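Local coordinates for spike protein P1 (Pseudoalteromonas phage pm2, PDB 2VVE), which serves as the receptor-binding spike at the fivefold vertices of the virion, its C-terminal region recognising the host cell, at residues A[27-41]-A[242-254]. Numbering follows the deposited sequence.
Sequences LPEDASRNRASIKSP and TVKGYAQILMERT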
loop_
_atom_site.group_PDB
_atom_site.type_symbol
_atom_site.label_atom_id
_atom_site.label_comp_id
_atom_site.label_asym_id
_atom_site.label_seq_id
_atom_site.Cartn_x
_atom_site.Cartn_y
_atom_site.Cartn_z
ATOM N N LEU A 27 -14.655 -2.495 25.250
ATOM C CA LEU A 27 -15.410 -3.715 25.559
ATOM C C LEU A 27 -15.533 -3.902 27.064
ATOM O O LEU A 27 -14.562 -3.665 27.801
ATOM C CB LEU A 27 -14.694 -4.939 24.991
ATOM C CG LEU A 27 -14.403 -4.921 23.492
ATOM C CD1 LEU A 27 -13.336 -5.960 23.175
ATOM C CD2 LEU A 27 -15.684 -5.127 22.684
ATOM N N PRO A 28 -16.712 -4.367 27.531
ATOM C CA PRO A 28 -16.902 -4.608 28.953
ATOM C C PRO A 28 -16.374 -5.999 29.341
ATOM O O PRO A 28 -16.124 -6.832 28.461
ATOM C CB PRO A 28 -18.427 -4.534 29.109
ATOM C CG PRO A 28 -18.955 -5.070 27.801
ATOM C CD PRO A 28 -17.917 -4.709 26.744
ATOM N N GLU A 29 -16.198 -6.252 30.633
ATOM C CA GLU A 29 -15.956 -7.625 31.077
ATOM C C GLU A 29 -17.200 -8.442 30.736
ATOM O O GLU A 29 -18.323 -8.067 31.083
ATOM C CB GLU A 29 -15.648 -7.716 32.566
ATOM C CG GLU A 29 -15.279 -9.148 33.012
ATOM C CD GLU A 29 -14.760 -9.233 34.432
ATOM O OE1 GLU A 29 -13.953 -8.366 34.837
ATOM O OE2 GLU A 29 -15.147 -10.191 35.140
ATOM N N ASP A 30 -16.986 -9.551 30.039
ATOM C CA ASP A 30 -18.082 -10.370 29.543
ATOM C C ASP A 30 -17.567 -11.802 29.417
ATOM O O ASP A 30 -16.843 -12.130 28.473
ATOM C CB ASP A 30 -18.557 -9.797 28.199
ATOM C CG ASP A 30 -19.654 -10.620 27.551
ATOM O OD1 ASP A 30 -19.997 -11.714 28.053
ATOM O OD2 ASP A 30 -20.160 -10.171 26.507
ATOM N N ALA A 31 -17.942 -12.637 30.390
ATOM C CA ALA A 31 -17.483 -14.028 30.464
ATOM C C ALA A 31 -17.778 -14.835 29.192
ATOM O O ALA A 31 -17.106 -15.827 28.921
ATOM C CB ALA A 31 -18.083 -14.724 31.681
ATOM N N SER A 32 -18.774 -14.413 28.417
ATOM C CA SER A 32 -19.148 -15.165 27.215
ATOM C C SER A 32 -18.208 -14.890 26.038
ATOM O O SER A 32 -18.073 -15.730 25.136
ATOM C CB SER A 32 -20.625 -14.948 26.844
ATOM O OG SER A 32 -20.920 -13.591 26.527
ATOM N N ARG A 33 -17.527 -13.742 26.067
ATOM C CA ARG A 33 -16.734 -13.307 24.912
ATOM C C ARG A 33 -15.390 -14.035 24.788
ATOM O O ARG A 33 -14.604 -14.079 25.733
ATOM C CB ARG A 33 -16.526 -11.790 24.928
ATOM C CG ARG A 33 -15.927 -11.260 23.630
ATOM C CD ARG A 33 -15.709 -9.746 23.721
ATOM N NE ARG A 33 -14.541 -9.431 24.548
ATOM C CZ ARG A 33 -14.580 -8.780 25.707
ATOM N NH1 ARG A 33 -15.730 -8.331 26.211
ATOM N NH2 ARG A 33 -13.454 -8.561 26.360
ATOM N N ASN A 34 -15.136 -14.592 23.608
ATOM C CA ASN A 34 -13.870 -15.260 23.317
ATOM C C ASN A 34 -12.948 -14.502 22.377
ATOM O O ASN A 34 -11.723 -14.681 22.407
ATOM C CB ASN A 34 -14.145 -16.634 22.711
ATOM C CG ASN A 34 -14.741 -17.577 23.699
ATOM O OD1 ASN A 34 -14.390 -17.554 24.893
ATOM N ND2 ASN A 34 -15.670 -18.415 23.230
ATOM N N ARG A 35 -13.535 -13.689 21.506
ATOM C CA ARG A 35 -12.756 -13.018 20.477
ATOM C C ARG A 35 -13.500 -11.800 19.950
ATOM O O ARG A 35 -14.732 -11.808 19.841
ATOM C CB ARG A 35 -12.442 -14.014 19.343
ATOM C CG ARG A 35 -11.704 -13.405 18.152
ATOM C CD ARG A 35 -11.353 -14.468 17.106
ATOM N NE ARG A 35 -10.555 -13.886 16.034
ATOM C CZ ARG A 35 -11.022 -13.464 14.861
ATOM N NH1 ARG A 35 -10.173 -12.945 13.991
ATOM N NH2 ARG A 35 -12.313 -13.564 14.548
ATOM N N ALA A 36 -12.740 -10.749 19.653
ATOM C CA ALA A 36 -13.253 -9.581 18.946
ATOM C C ALA A 36 -12.269 -9.203 17.830
ATOM O O ALA A 36 -11.070 -9.083 18.075
ATOM C CB ALA A 36 -13.462 -8.420 19.909
ATOM N N SER A 37 -12.769 -9.062 16.606
ATOM C CA SER A 37 -11.968 -8.484 15.517
ATOM C C SER A 37 -12.455 -7.059 15.281
ATOM O O SER A 37 -13.632 -6.836 15.015
ATOM C CB SER A 37 -12.061 -9.328 14.232
ATOM O OG SER A 37 -10.961 -9.090 13.335
ATOM N N ILE A 38 -11.530 -6.104 15.361
ATOM C CA ILE A 38 -11.861 -4.688 15.445
ATOM C C ILE A 38 -11.109 -3.891 14.365
ATOM O O ILE A 38 -9.935 -4.143 14.099
ATOM C CB ILE A 38 -11.483 -4.139 16.841
ATOM C CG1 ILE A 38 -12.162 -4.963 17.950
ATOM C CG2 ILE A 38 -11.777 -2.625 16.966
ATOM C CD1 ILE A 38 -11.441 -4.937 19.268
ATOM N N LYS A 39 -11.792 -2.909 13.774
ATOM C CA LYS A 39 -11.130 -1.965 12.883
ATOM C C LYS A 39 -11.636 -0.571 13.200
ATOM O O LYS A 39 -12.843 -0.328 13.186
ATOM C CB LYS A 39 -11.367 -2.270 11.399
ATOM C CG LYS A 39 -10.554 -1.332 10.445
ATOM C CD LYS A 39 -10.955 -1.465 8.968
ATOM C CE LYS A 39 -10.602 -2.852 8.423
ATOM N NZ LYS A 39 -10.951 -3.012 6.976
ATOM N N SER A 40 -10.696 0.328 13.478
ATOM C CA SER A 40 -11.020 1.732 13.777
ATOM C C SER A 40 -10.674 2.608 12.576
ATOM O O SER A 40 -9.623 2.415 11.967
ATOM C CB SER A 40 -10.239 2.209 15.005
ATOM O OG SER A 40 -10.465 3.587 15.268
ATOM N N PRO A 41 -11.542 3.585 12.245
ATOM C CA PRO A 41 -11.253 4.453 11.119
ATOM C C PRO A 41 -10.256 5.559 11.472
ATOM O O PRO A 41 -9.850 6.315 10.593
ATOM C CB PRO A 41 -12.625 5.066 10.794
ATOM C CG PRO A 41 -13.306 5.148 12.119
ATOM C CD PRO A 41 -12.835 3.929 12.883
ATOM N N THR A 242 -20.064 14.531 16.945
ATOM C CA THR A 242 -19.012 14.635 17.947
ATOM C C THR A 242 -18.262 13.308 18.079
ATOM O O THR A 242 -17.133 13.293 18.542
ATOM C CB THR A 242 -19.530 15.100 19.316
ATOM O OG1 THR A 242 -20.452 14.138 19.852
ATOM C CG2 THR A 242 -20.233 16.447 19.181
ATOM N N VAL A 243 -18.913 12.215 17.685
ATOM C CA VAL A 243 -18.282 10.895 17.577
ATOM C C VAL A 243 -17.093 11.016 16.608
ATOM O O VAL A 243 -17.193 11.674 15.570
ATOM C CB VAL A 243 -19.328 9.821 17.119
ATOM C CG1 VAL A 243 -19.863 10.109 15.713
ATOM C CG2 VAL A 243 -18.768 8.412 17.187
ATOM N N LYS A 244 -15.963 10.426 16.977
ATOM C CA LYS A 244 -14.722 10.543 16.197
ATOM C C LYS A 244 -14.697 9.538 15.040
ATOM O O LYS A 244 -13.878 9.622 14.121
ATOM C CB LYS A 244 -13.502 10.370 17.105
ATOM C CG LYS A 244 -13.535 11.177 18.418
ATOM C CD LYS A 244 -13.709 12.676 18.188
ATOM C CE LYS A 244 -14.188 13.370 19.456
ATOM N NZ LYS A 244 -14.718 14.730 19.144
ATOM N N GLY A 245 -15.613 8.585 15.106
ATOM C CA GLY A 245 -15.735 7.565 14.093
ATOM C C GLY A 245 -16.401 6.381 14.727
ATOM O O GLY A 245 -16.628 6.357 15.949
ATOM N N TYR A 246 -16.724 5.398 13.902
ATOM C CA TYR A 246 -17.330 4.179 14.397
ATOM C C TYR A 246 -16.364 3.027 14.181
ATOM O O TYR A 246 -15.943 2.768 13.051
ATOM C CB TYR A 246 -18.678 3.930 13.712
ATOM C CG TYR A 246 -19.687 5.015 14.018
ATOM C CD1 TYR A 246 -19.705 6.203 13.287
ATOM C CD2 TYR A 246 -20.591 4.874 15.064
ATOM C CE1 TYR A 246 -20.615 7.224 13.582
ATOM C CE2 TYR A 246 -21.516 5.887 15.360
ATOM C CZ TYR A 246 -21.521 7.047 14.619
ATOM O OH TYR A 246 -22.427 8.038 14.925
ATOM N N ALA A 247 -16.004 2.365 15.278
ATOM C CA ALA A 247 -15.173 1.161 15.230
ATOM C C ALA A 247 -16.032 -0.018 14.810
ATOM O O ALA A 247 -17.151 -0.176 15.287
ATOM C CB ALA A 247 -14.535 0.896 16.590
ATOM N N GLN A 248 -15.514 -0.817 13.886
ATOM C CA GLN A 248 -16.226 -1.989 13.371
ATOM C C GLN A 248 -15.862 -3.167 14.254
ATOM O O GLN A 248 -14.673 -3.402 14.487
ATOM C CB GLN A 248 -15.787 -2.267 11.920
ATOM C CG GLN A 248 -16.043 -1.118 10.931
ATOM C CD GLN A 248 -17.523 -0.812 10.782
ATOM O OE1 GLN A 248 -18.364 -1.716 10.822
ATOM N NE2 GLN A 248 -17.852 0.475 10.613
ATOM N N ILE A 249 -16.862 -3.907 14.741
ATOM C CA ILE A 249 -16.625 -5.022 15.651
ATOM C C ILE A 249 -17.326 -6.276 15.185
ATOM O O ILE A 249 -18.513 -6.265 14.913
ATOM C CB ILE A 249 -17.134 -4.746 17.117
ATOM C CG1 ILE A 249 -16.825 -3.319 17.587
ATOM C CG2 ILE A 249 -16.632 -5.848 18.099
ATOM C CD1 ILE A 249 -15.342 -2.998 17.769
ATOM N N LEU A 250 -16.557 -7.346 15.071
ATOM C CA LEU A 250 -17.102 -8.691 14.964
ATOM C C LEU A 250 -16.715 -9.400 16.254
ATOM O O LEU A 250 -15.523 -9.550 16.556
ATOM C CB LEU A 250 -16.532 -9.404 13.729
ATOM C CG LEU A 250 -17.039 -10.845 13.588
ATOM C CD1 LEU A 250 -17.393 -11.132 12.151
ATOM C CD2 LEU A 250 -16.031 -11.853 14.131
ATOM N N MET A 251 -17.726 -9.809 17.020
ATOM C CA MET A 251 -17.522 -10.465 18.297
ATOM C C MET A 251 -17.971 -11.922 18.229
ATOM O O MET A 251 -19.032 -12.225 17.673
ATOM C CB MET A 251 -18.351 -9.745 19.365
ATOM C CG MET A 251 -18.125 -10.304 20.739
ATOM S SD MET A 251 -19.022 -9.354 21.970
ATOM C CE MET A 251 -18.207 -7.771 21.864
ATOM N N GLU A 252 -17.181 -12.803 18.837
ATOM C CA GLU A 252 -17.527 -14.221 18.973
ATOM C C GLU A 252 -17.659 -14.602 20.448
ATOM O O GLU A 252 -16.828 -14.237 21.277
ATOM C CB GLU A 252 -16.487 -15.104 18.292
ATOM C CG GLU A 252 -16.123 -14.595 16.880
ATOM C CD GLU A 252 -15.029 -15.411 16.214
ATOM O OE1 GLU A 252 -14.403 -16.245 16.889
ATOM O OE2 GLU A 252 -14.821 -15.220 15.007
ATOM N N ARG A 253 -18.728 -15.326 20.753
ATOM C CA ARG A 253 -19.073 -15.697 22.129
ATOM C C ARG A 253 -19.534 -17.149 22.220
ATOM O O ARG A 253 -20.038 -17.712 21.240
ATOM C CB ARG A 253 -20.184 -14.787 22.665
ATOM C CG ARG A 253 -19.773 -13.327 22.886
ATOM C CD ARG A 253 -20.945 -12.491 23.365
ATOM N NE ARG A 253 -21.979 -12.404 22.343
ATOM C CZ ARG A 253 -23.184 -11.877 22.528
ATOM N NH1 ARG A 253 -23.529 -11.385 23.714
ATOM N NH2 ARG A 253 -24.045 -11.853 21.521
ATOM N N THR A 254 -19.378 -17.739 23.407
ATOM C CA THR A 254 -19.820 -19.107 23.679
ATOM C C THR A 254 -21.351 -19.170 23.704
ATOM O O THR A 254 -22.022 -18.182 24.015
ATOM C CB THR A 254 -19.237 -19.625 25.020
ATOM O OG1 THR A 254 -17.807 -19.618 24.951
ATOM C CG2 THR A 254 -19.712 -21.057 25.338
#
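Strand 33-39 pairs antiparallel with 245-253, the axes 4.7 Å apart, and a classic beta bulge breaks the register where Asn-34 and Arg-35 both face Glu-252. These are the central strands of a four-stranded sheet, flanked by 11-19 and 69-72, in the spike's second jelly-roll domain; the chain's last strand returns after some 200 residues to an inner place in this sheet. At the bulge Glu-252 O accepts Asn-34 N at 2.9 Å and, weakly, Arg-35 N. On one face Arg-35 and Glu-252 extend alongside each other in the same direction, flat ends turned 52° from one another, in a salt bridge (NH2 to OE2 3.0 Å) whose hydrogen bond is weak, its N-H...O angle 134°. Gln-71 O of a neighbouring subunit accepts from Arg-35 NH2, and Asn-73 N of the same subunit donates to Glu-252 OE2. On the other face Ala-36, Ile-38, Ile-249 and Met-251 form an apolar patch. Ile-249 CD1 lies 3.7 Å from Ile-38 CG2; Met-251 crosses Arg-33 nearly perpendicularly, the methionine's chi3 bend (-65°) bringing CE against both Arg-33 CD and Leu-27 CD2. Arg-33 NH1 closes the loop 28-33 with a 2.7 Å hydrogen bond to Pro-28 O, in the guanidinium plane.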